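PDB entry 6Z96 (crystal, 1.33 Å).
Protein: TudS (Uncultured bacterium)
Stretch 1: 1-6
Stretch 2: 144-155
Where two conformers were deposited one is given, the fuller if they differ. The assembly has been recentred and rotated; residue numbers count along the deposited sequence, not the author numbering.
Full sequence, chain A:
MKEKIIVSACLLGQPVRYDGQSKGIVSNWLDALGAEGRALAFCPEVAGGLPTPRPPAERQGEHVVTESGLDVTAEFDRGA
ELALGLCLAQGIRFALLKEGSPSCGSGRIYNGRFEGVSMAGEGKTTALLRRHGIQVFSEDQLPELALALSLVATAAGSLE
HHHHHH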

# COMPACT_ATOMS: atom_id res chain seq x y z
N MET A 1 -0.71 10.54 -21.21
CA MET A 1 0.13 11.54 -20.56
C MET A 1 1.02 10.90 -19.48
O MET A 1 0.87 9.71 -19.17
CB MET A 1 -0.77 12.65 -19.96
N LYS A 2 1.98 11.66 -18.93
CA LYS A 2 2.83 11.16 -17.86
C LYS A 2 2.00 11.14 -16.58
O LYS A 2 1.88 12.14 -15.87
CB LYS A 2 4.09 12.03 -17.71
CG LYS A 2 5.00 11.95 -18.93
N GLU A 3 1.37 10.01 -16.32
CA GLU A 3 0.47 9.86 -15.19
C GLU A 3 1.22 9.67 -13.86
O GLU A 3 2.39 9.30 -13.84
CB GLU A 3 -0.44 8.66 -15.43
CG GLU A 3 -1.29 8.81 -16.68
CD GLU A 3 -2.46 7.84 -16.73
OE1 GLU A 3 -2.60 7.02 -15.80
OE2 GLU A 3 -3.23 7.91 -17.72
N LYS A 4 0.51 9.87 -12.76
CA LYS A 4 1.06 9.69 -11.41
C LYS A 4 0.62 8.36 -10.83
O LYS A 4 -0.33 7.74 -11.29
CB LYS A 4 0.57 10.80 -10.48
CG LYS A 4 0.92 12.20 -10.97
CD LYS A 4 0.39 13.19 -9.99
CE LYS A 4 0.51 14.61 -10.49
NZ LYS A 4 -0.42 15.51 -9.75
N ILE A 5 1.36 7.90 -9.82
CA ILE A 5 1.00 6.68 -9.11
C ILE A 5 0.94 7.00 -7.61
O ILE A 5 1.57 7.97 -7.16
CB ILE A 5 1.97 5.52 -9.38
CG1 ILE A 5 3.36 5.73 -8.75
CG2 ILE A 5 2.08 5.20 -10.89
CD1 ILE A 5 4.27 4.47 -8.83
N ILE A 6 0.24 6.14 -6.86
CA ILE A 6 0.28 6.24 -5.40
C ILE A 6 1.26 5.13 -4.96
O ILE A 6 1.28 4.03 -5.55
CB ILE A 6 -1.13 6.08 -4.80
CG1 ILE A 6 -1.12 6.27 -3.29
CG2 ILE A 6 -1.75 4.75 -5.15
CD1 ILE A 6 -2.56 6.42 -2.69
N GLU A 144 6.54 -4.80 -14.38
CA GLU A 144 5.17 -4.81 -14.86
C GLU A 144 4.50 -3.44 -14.64
O GLU A 144 3.78 -2.94 -15.51
CB GLU A 144 4.40 -5.95 -14.15
CG GLU A 144 4.92 -7.34 -14.48
CD GLU A 144 5.95 -7.96 -13.55
OE1 GLU A 144 6.80 -7.23 -12.99
OE2 GLU A 144 5.95 -9.20 -13.42
N LEU A 145 4.70 -2.84 -13.45
CA LEU A 145 4.11 -1.53 -13.17
C LEU A 145 4.72 -0.47 -14.11
O LEU A 145 4.01 0.37 -14.68
CB LEU A 145 4.40 -1.16 -11.69
CG LEU A 145 4.10 0.29 -11.32
CD1 LEU A 145 2.62 0.65 -11.55
CD2 LEU A 145 4.49 0.55 -9.87
N ALA A 146 6.05 -0.48 -14.25
CA ALA A 146 6.72 0.50 -15.09
C ALA A 146 6.24 0.41 -16.54
O ALA A 146 6.00 1.44 -17.16
CB ALA A 146 8.22 0.30 -15.03
N LEU A 147 6.01 -0.81 -17.03
CA LEU A 147 5.49 -0.99 -18.38
C LEU A 147 4.07 -0.45 -18.47
O LEU A 147 3.77 0.32 -19.37
CB LEU A 147 5.51 -2.46 -18.79
CG LEU A 147 4.90 -2.68 -20.19
CD1 LEU A 147 5.75 -2.00 -21.25
CD2 LEU A 147 4.65 -4.12 -20.49
N ALA A 148 3.19 -0.81 -17.51
CA ALA A 148 1.79 -0.37 -17.52
C ALA A 148 1.69 1.14 -17.55
O ALA A 148 0.93 1.71 -18.33
CB ALA A 148 1.03 -0.95 -16.32
N LEU A 149 2.54 1.81 -16.77
CA LEU A 149 2.58 3.26 -16.76
C LEU A 149 3.14 3.84 -18.08
O LEU A 149 2.65 4.86 -18.55
CB LEU A 149 3.41 3.70 -15.53
CG LEU A 149 3.34 5.15 -15.14
CD1 LEU A 149 1.92 5.55 -14.77
CD2 LEU A 149 4.27 5.43 -13.97
N SER A 150 4.14 3.19 -18.68
CA SER A 150 4.77 3.65 -19.92
C SER A 150 3.86 3.54 -21.15
O SER A 150 4.08 4.27 -22.12
CB SER A 150 6.04 2.86 -20.19
OG SER A 150 6.89 2.81 -19.05
N LEU A 151 2.90 2.61 -21.14
CA LEU A 151 2.01 2.40 -22.30
C LEU A 151 1.04 3.54 -22.56
O LEU A 151 0.60 3.72 -23.70
CB LEU A 151 1.24 1.08 -22.19
CG LEU A 151 2.10 -0.18 -22.14
CD1 LEU A 151 1.25 -1.41 -22.14
CD2 LEU A 151 3.12 -0.23 -23.30
N VAL A 152 0.71 4.31 -21.51
CA VAL A 152 -0.22 5.43 -21.66
C VAL A 152 0.49 6.79 -21.77
O VAL A 152 -0.19 7.80 -21.85
CB VAL A 152 -1.23 5.43 -20.48
CG1 VAL A 152 -1.92 4.07 -20.34
CG2 VAL A 152 -0.54 5.80 -19.17
N ALA A 153 1.82 6.83 -21.79
CA ALA A 153 2.60 8.07 -21.78
C ALA A 153 2.36 9.05 -22.93
O ALA A 153 2.36 10.27 -22.70
CB ALA A 153 4.09 7.75 -21.70
N THR A 154 2.21 8.55 -24.17
CA THR A 154 2.07 9.46 -25.31
C THR A 154 0.62 9.90 -25.58
O THR A 154 0.41 10.82 -26.37
CB THR A 154 2.71 8.87 -26.56
OG1 THR A 154 1.98 7.70 -26.93
CG2 THR A 154 4.16 8.49 -26.32
N ALA A 155 -0.37 9.30 -24.89
CA ALA A 155 -1.78 9.64 -25.08
C ALA A 155 -2.11 11.06 -24.60
O ALA A 155 -1.40 11.61 -23.75
CB ALA A 155 -2.67 8.63 -24.37
O HOH W 1 2.34 7.54 -17.99

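The N-terminal stretch of TudS lies along a helix from near the other end of the chain and the turn that follows it. Together the two stretches bury 398 Å².

The direct hydrogen bonds are made by the chain start. Met1 N donates to Val152 O at 2.9 Å and to Ala155 O at 2.8 Å. A terminal amine carries more hydrogens than a peptide NH, so it can serve both carbonyls. Past Leu151 N, which still bonds to Leu147 O, the backbone bonds weaken: Ala153 N to Ser150 O and Ala155 N to Val152 O are both weak, at 3.4 Å. A CA-H...O contact joins Ala153 CA to Met1 O at 3.5 Å. The Met1 side chain is modelled only to CB; the polar contacts here come from its backbone.

One water links the backbones farther along. Water 1 accepts from Glu3 N at 3.1 Å and donates to Leu149 O at 2.8 Å.

The apolar contacts follow the chain inward. Ile5 is buried, and its CA-to-CB bond points toward the helix. With chi1 in p and chi2 in t, its CG2 meets Leu149 CD2 at 3.8 Å and its CD1 meets Leu145 CD2 at 4.1 Å. Leu145 and Leu149 stand one helical turn apart, both with chi1 t and chi2 p. The CA-to-CB bond of Leu145 points toward the first stretch; that of Leu149 points sideways, but the end of its side chain comes nearer. Branched aliphatic side chains suit this buried contact.

Glu3 sits between the polar and apolar parts. Its CB packs 4.0 Å from Leu149 CD1. Glu3 CD and OE2 both lie 3.7 Å from Val152 CG2, and OE2 is also hydrogen-bonded elsewhere in the structure. The CA-to-CB bond of Lys4 points away, and its NZ also bonds elsewhere.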